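Local coordinates for immunogenic protein MPT63/MPB63 (Mycobacterium tuberculosis, PDB 1LMI) that is a major secreted, immunogenic protein of unknown molecular function, built as a beta-sandwich, at residues Val47-Thr53 with Ser101-Phe107; Ala36-Tyr41 with Leu81-Pro87. All blocks are in the same frame, centred on the assembly; numbering follows the deposited sequence.

Contact 1: residues Val47-Thr53 with Ser101-Phe107; sequences VWEATAT and STGKIYF
Strands 47-53 and 101-107 pair antiparallel at one side of the four-stranded sheet of the beta-sandwich, with Trp48 opposite Phe107 and Thr53 opposite Thr102. Trp48 N bonds to Phe107 O at 2.9 Å, and the return bond from Phe107 N reaches Trp48 O from above its carbonyl plane. Ala50 with Ile105 and Ala52 with Gly103 repeat the two-bond pattern. Gly103 has backbone angles that would jam a CB against the carbonyl before it. Strand 100-109 is one edge of this sheet; 22-33 flanks 47-53 on its other side. Ala50, Ala52, Ile105 and Phe107 face inward; Phe68 of the second sheet meets Ala52 and Ile105, and Ala70 meets Phe107. Ala50 CB lies 4.1 Å from Ile105 CG1. The other face is mostly polar. Thr102 OG1 lies opposite its backbone N (chi1 -165°), which sets it against Thr53 OG1 in a 2.7 Å hydrogen bond. Tyr106 turns its ring alongside Glu49, with CE1 3.7 Å from Glu49 CB. A water in the ring plane donates to Tyr106 OH and Glu49 OE1. Tyr106 OH probably also bonds to Pro87 O, and Glu49 OE1 bonds to Ser34 OG. Lys104 bends over Thr51, with CD 3.4 Å from Thr51 OG1.

Contact 2: residues Ala36-Tyr41 with Leu81-Pro87; sequences AVIPGY and LWQAAGP
Ile38, Tyr41 and Leu81 form one apolar cluster in a contact between two surface loops. Leu81 CD1 meets both partners; CD2 meets Tyr41. CD1 lies 3.8 Å from Ile38 CD1 and also covers one face of the Tyr41 ring. This is a CH-pi contact: Leu81 CD1 is 4.3 Å from the ring centroid of Tyr41, 23° off the normal and displaced toward the rim. Leu81 CD2 reaches further along the ring, 3.6 Å from Tyr41 OH. The side chains of Tyr41 and Leu81 cross at about a right angle. In Tyr41, CG stands opposite the backbone N (chi1 -179°), which carries the ring across Leu81.

Two further apolar contacts lie beside it. Ile38 uses both branches: CG1 and CD1 go to Leu81, while CG2 meets Ala85 CB at 3.8 Å. At the other end, Ala36 CB touches the ring of Pro87, 3.6 Å from its CG. Pro87 CD also lies near Val37 O.

Polar contact between the loops is slight. Gly86 N donates to Ile38 O at 3.3 Å. The bond is weak and bent, with 131° at the hydrogen. Ala85 CB packs close to the same carbonyl. Gly86 has a positive phi, which favours glycine. Thr89 OG1 lies within weak bonding reach of both Ala85 O and Gly86 O.

The segment 36-41 belongs to the connection from strand 22-33 to strand 46-56. The segment 81-87 belongs to that from strand 77-79 to strand 100-109. Strand 100-109 borders both: Tyr106 packs against Ala36 and Ile38, Tyr41 touches Asp108, and Leu81 has a backbone hydrogen bond with Tyr106.

How the contacts relate
The centres of contacts 1 and 2 are about 11 Å apart. Along the chain their segments alternate: 36-41, 47-53, 81-87, 101-107. Contact 1 is a strand pair within the four-stranded sheet. Contact 2 lies further out, its centre about 15 Å from the centre of the chain against 7 Å for contact 1. Each loop of contact 2 leads on to a strand of contact 1. Tyr106 of contact 1 bridges to both loops of contact 2. The two loops are thus joined both to each other and to the edge strand 100-109 of this sheet.

Contact 1: residues Val47-Thr53 with Ser101-Phe107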
loop_
_atom_site.group_PDB
_atom_site.type_symbol
_atom_site.label_atom_id
_atom_site.label_comp_id
_atom_site.label_asym_id
_atom_site.label_seq_id
_atom_site.Cartn_x
_atom_site.Cartn_y
_atom_site.Cartn_z
ATOM N N VAL A 47 -5.657 14.141 5.377
ATOM C CA VAL A 47 -4.936 12.861 5.501
ATOM C C VAL A 47 -5.931 11.697 5.357
ATOM O O VAL A 47 -6.987 11.719 5.981
ATOM C CB VAL A 47 -4.196 12.714 6.820
ATOM C CG1 VAL A 47 -3.503 11.357 6.919
ATOM C CG2 VAL A 47 -3.181 13.845 7.000
ATOM N N TRP A 48 -5.562 10.748 4.511
ATOM C CA TRP A 48 -6.302 9.491 4.378
ATOM C C TRP A 48 -5.396 8.366 4.868
ATOM O O TRP A 48 -4.171 8.482 5.006
ATOM C CB TRP A 48 -6.728 9.223 2.930
ATOM C CG TRP A 48 -8.019 9.930 2.620
ATOM C CD1 TRP A 48 -8.249 11.273 2.782
ATOM C CD2 TRP A 48 -9.213 9.329 2.128
ATOM N NE1 TRP A 48 -9.550 11.548 2.392
ATOM C CE2 TRP A 48 -10.153 10.371 1.991
ATOM C CE3 TRP A 48 -9.600 8.015 1.765
ATOM C CZ2 TRP A 48 -11.438 10.161 1.529
ATOM C CZ3 TRP A 48 -10.877 7.820 1.308
ATOM C CH2 TRP A 48 -11.790 8.876 1.187
ATOM N N GLU A 49 -6.015 7.226 5.165
ATOM C CA GLU A 49 -5.290 6.057 5.603
ATOM C C GLU A 49 -5.846 4.799 4.905
ATOM O O GLU A 49 -6.947 4.797 4.375
ATOM C CB GLU A 49 -5.361 5.866 7.118
ATOM C CG GLU A 49 -6.785 5.647 7.640
ATOM C CD GLU A 49 -6.844 5.318 9.107
ATOM O OE1 GLU A 49 -6.595 6.218 9.956
ATOM O OE2 GLU A 49 -7.118 4.169 9.471
ATOM N N ALA A 50 -5.014 3.751 4.932
ATOM C CA ALA A 50 -5.512 2.411 4.648
ATOM C C ALA A 50 -4.763 1.477 5.622
ATOM O O ALA A 50 -3.739 1.818 6.223
ATOM C CB ALA A 50 -5.360 1.966 3.214
ATOM N N THR A 51 -5.286 0.272 5.797
ATOM C CA THR A 51 -4.633 -0.763 6.581
ATOM C C THR A 51 -4.099 -1.846 5.652
ATOM O O THR A 51 -4.845 -2.468 4.891
ATOM C CB THR A 51 -5.604 -1.384 7.583
ATOM O OG1 THR A 51 -6.043 -0.356 8.502
ATOM C CG2 THR A 51 -4.914 -2.491 8.365
ATOM N N ALA A 52 -2.787 -2.039 5.680
ATOM C CA ALA A 52 -2.097 -2.939 4.763
ATOM C C ALA A 52 -1.367 -4.030 5.547
ATOM O O ALA A 52 -0.831 -3.746 6.624
ATOM C CB ALA A 52 -1.103 -2.192 3.910
ATOM N N THR A 53 -1.411 -5.218 4.984
ATOM C CA THR A 53 -0.774 -6.399 5.573
ATOM C C THR A 53 0.030 -7.135 4.499
ATOM O O THR A 53 -0.511 -7.445 3.428
ATOM C CB THR A 53 -1.811 -7.371 6.155
ATOM O OG1 THR A 53 -2.680 -6.665 7.070
ATOM C CG2 THR A 53 -1.134 -8.479 6.966
ATOM N N SER A 101 3.084 -8.881 8.403
ATOM C CA SER A 101 3.329 -7.594 9.047
ATOM C C SER A 101 2.200 -6.647 8.708
ATOM O O SER A 101 1.856 -6.578 7.517
ATOM C CB SER A 101 4.706 -7.091 8.608
ATOM O OG SER A 101 5.116 -5.926 9.267
ATOM N N THR A 102 1.626 -5.947 9.674
ATOM C CA THR A 102 0.478 -5.110 9.342
ATOM C C THR A 102 0.625 -3.711 9.924
ATOM O O THR A 102 1.397 -3.477 10.862
ATOM C CB THR A 102 -0.814 -5.811 9.836
ATOM O OG1 THR A 102 -1.962 -5.208 9.247
ATOM C CG2 THR A 102 -0.959 -5.600 11.348
ATOM N N GLY A 103 -0.155 -2.793 9.358
ATOM C CA GLY A 103 -0.175 -1.451 9.966
ATOM C C GLY A 103 -0.824 -0.485 8.999
ATOM O O GLY A 103 -1.339 -0.837 7.937
ATOM N N LYS A 104 -0.793 0.795 9.379
ATOM C CA LYS A 104 -1.347 1.809 8.496
ATOM C C LYS A 104 -0.368 2.386 7.486
ATOM O O LYS A 104 0.843 2.415 7.675
ATOM C CB LYS A 104 -1.844 2.989 9.362
ATOM C CG LYS A 104 -2.819 2.544 10.445
ATOM C CD LYS A 104 -4.108 2.038 9.844
ATOM C CE LYS A 104 -5.352 2.345 10.651
ATOM N NZ LYS A 104 -5.245 2.088 12.105
ATOM N N ILE A 105 -0.959 2.890 6.403
ATOM C CA ILE A 105 -0.230 3.699 5.417
ATOM C C ILE A 105 -1.076 4.952 5.233
ATOM O O ILE A 105 -2.303 4.892 5.391
ATOM C CB ILE A 105 -0.025 2.953 4.089
ATOM C CG1 ILE A 105 -1.317 2.342 3.528
ATOM C CG2 ILE A 105 1.061 1.866 4.197
ATOM C CD1 ILE A 105 -1.170 1.748 2.141
ATOM N N TYR A 106 -0.462 6.082 4.950
ATOM C CA TYR A 106 -1.171 7.352 4.829
ATOM C C TYR A 106 -0.987 8.034 3.482
ATOM O O TYR A 106 -0.020 7.759 2.781
ATOM C CB TYR A 106 -0.663 8.270 5.957
ATOM C CG TYR A 106 -1.007 7.713 7.330
ATOM C CD1 TYR A 106 -2.287 7.877 7.818
ATOM C CD2 TYR A 106 -0.080 7.028 8.106
ATOM C CE1 TYR A 106 -2.647 7.390 9.063
ATOM C CE2 TYR A 106 -0.430 6.529 9.354
ATOM C CZ TYR A 106 -1.714 6.718 9.820
ATOM O OH TYR A 106 -2.052 6.201 11.059
ATOM N N PHE A 107 -1.912 8.937 3.150
ATOM C CA PHE A 107 -1.906 9.684 1.890
ATOM C C PHE A 107 -2.335 11.138 2.147
ATOM O O PHE A 107 -3.133 11.365 3.070
ATOM C CB PHE A 107 -2.854 9.055 0.866
ATOM C CG PHE A 107 -2.689 7.558 0.688
ATOM C CD1 PHE A 107 -1.768 7.031 -0.188
ATOM C CD2 PHE A 107 -3.490 6.701 1.431
ATOM C CE1 PHE A 107 -1.637 5.672 -0.309
ATOM C CE2 PHE A 107 -3.348 5.316 1.309
ATOM C CZ PHE A 107 -2.417 4.794 0.438
HETATM O O HOH W 1 -8.298 3.641 12.072
HETATM O O HOH W 2 -4.486 5.858 12.140
#

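Contact 2: residues Ala36-Tyr41 with Leu81-Pro87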
loop_
_atom_site.group_PDB
_atom_site.type_symbol
_atom_site.label_atom_id
_atom_site.label_comp_id
_atom_site.label_asym_id
_atom_site.label_seq_id
_atom_site.Cartn_x
_atom_site.Cartn_y
_atom_site.Cartn_z
ATOM N N ALA A 36 -5.766 10.866 11.739
ATOM C CA ALA A 36 -4.346 10.919 12.071
ATOM C C ALA A 36 -3.793 12.314 11.761
ATOM O O ALA A 36 -4.128 12.934 10.766
ATOM C CB ALA A 36 -3.475 9.913 11.327
ATOM N N VAL A 37 -2.940 12.768 12.664
ATOM C CA VAL A 37 -2.091 13.930 12.392
ATOM C C VAL A 37 -0.724 13.287 12.173
ATOM O O VAL A 37 -0.294 12.470 12.999
ATOM C CB VAL A 37 -2.184 14.968 13.507
ATOM C CG1 VAL A 37 -2.332 14.286 14.865
ATOM C CG2 VAL A 37 -0.983 15.896 13.540
ATOM N N ILE A 38 -0.101 13.577 11.046
ATOM C CA ILE A 38 1.016 12.678 10.675
ATOM C C ILE A 38 2.137 12.856 11.678
ATOM O O ILE A 38 2.504 11.977 12.444
ATOM C CB ILE A 38 1.400 12.940 9.210
ATOM C CG1 ILE A 38 0.341 12.420 8.225
ATOM C CG2 ILE A 38 2.774 12.398 8.868
ATOM C CD1 ILE A 38 0.435 10.945 7.927
ATOM N N PRO A 39 2.583 14.075 11.732
ATOM C CA PRO A 39 3.422 14.903 10.909
ATOM C C PRO A 39 4.613 15.394 11.718
ATOM O O PRO A 39 5.254 14.608 12.404
ATOM C CB PRO A 39 2.359 15.974 10.605
ATOM C CG PRO A 39 1.909 16.281 12.007
ATOM C CD PRO A 39 2.112 15.016 12.816
ATOM N N GLY A 40 4.857 16.665 11.623
ATOM C CA GLY A 40 5.915 17.499 11.188
ATOM C C GLY A 40 5.949 17.343 9.663
ATOM O O GLY A 40 6.931 17.709 9.037
ATOM N N TYR A 41 4.858 16.812 9.099
ATOM C CA TYR A 41 4.717 16.637 7.660
ATOM C C TYR A 41 3.927 17.825 7.092
ATOM O O TYR A 41 2.932 18.214 7.720
ATOM C CB TYR A 41 4.022 15.311 7.265
ATOM C CG TYR A 41 3.952 15.230 5.743
ATOM C CD1 TYR A 41 2.836 15.564 4.990
ATOM C CD2 TYR A 41 5.080 14.805 5.061
ATOM C CE1 TYR A 41 2.798 15.491 3.608
ATOM C CE2 TYR A 41 5.080 14.721 3.683
ATOM C CZ TYR A 41 3.945 15.061 2.974
ATOM O OH TYR A 41 3.985 14.964 1.604
ATOM N N LEU A 81 2.552 8.386 2.048
ATOM C CA LEU A 81 3.450 9.198 2.860
ATOM C C LEU A 81 4.432 8.257 3.535
ATOM O O LEU A 81 4.350 7.988 4.729
ATOM C CB LEU A 81 2.655 9.996 3.894
ATOM C CG LEU A 81 1.675 10.970 3.243
ATOM C CD1 LEU A 81 1.122 11.932 4.284
ATOM C CD2 LEU A 81 2.355 11.749 2.126
ATOM N N TRP A 82 5.324 7.709 2.699
ATOM C CA TRP A 82 6.084 6.554 3.107
ATOM C C TRP A 82 7.611 7.789 4.466
ATOM O O TRP A 82 7.880 8.542 3.584
ATOM C CB TRP A 82 6.901 5.850 2.070
ATOM C CG TRP A 82 8.159 6.419 1.521
ATOM C CD1 TRP A 82 9.430 5.969 1.780
ATOM C CD2 TRP A 82 8.316 7.528 0.628
ATOM N NE1 TRP A 82 10.355 6.732 1.105
ATOM C CE2 TRP A 82 9.694 7.696 0.390
ATOM C CE3 TRP A 82 7.412 8.397 0.009
ATOM C CZ2 TRP A 82 10.214 8.687 -0.437
ATOM C CZ3 TRP A 82 7.940 9.377 -0.808
ATOM C CH2 TRP A 82 9.311 9.529 -1.033
ATOM N N GLN A 83 7.894 6.936 5.347
ATOM C CA GLN A 83 7.286 5.836 6.060
ATOM C C GLN A 83 6.091 6.403 6.846
ATOM O O GLN A 83 4.968 6.172 6.345
ATOM C CB GLN A 83 8.278 5.068 6.923
ATOM C CG GLN A 83 8.937 3.920 6.164
ATOM C CD GLN A 83 7.985 2.815 5.760
ATOM O OE1 GLN A 83 6.809 3.046 5.469
ATOM N NE2 GLN A 83 8.494 1.583 5.732
ATOM N N ALA A 84 6.263 7.559 7.460
ATOM C CA ALA A 84 7.441 8.131 8.079
ATOM C C ALA A 84 7.122 8.438 9.541
ATOM O O ALA A 84 7.561 7.732 10.450
ATOM C CB ALA A 84 7.914 9.373 7.344
ATOM N N ALA A 85 6.327 9.486 9.781
ATOM C CA ALA A 85 5.823 9.677 11.140
ATOM C C ALA A 85 4.716 8.635 11.363
ATOM O O ALA A 85 5.057 7.446 11.367
ATOM C CB ALA A 85 5.307 11.074 11.378
ATOM N N GLY A 86 3.494 9.070 11.138
ATOM C CA GLY A 86 2.236 8.378 11.083
ATOM C C GLY A 86 1.990 7.349 12.164
ATOM O O GLY A 86 2.839 6.505 12.454
ATOM N N PRO A 87 0.812 7.413 12.794
ATOM C CA PRO A 87 0.477 6.480 13.851
ATOM C C PRO A 87 0.208 5.059 13.341
ATOM O O PRO A 87 -0.417 4.879 12.295
ATOM C CB PRO A 87 -0.813 7.033 14.457
ATOM C CG PRO A 87 -1.317 8.066 13.522
ATOM C CD PRO A 87 -0.244 8.398 12.538
#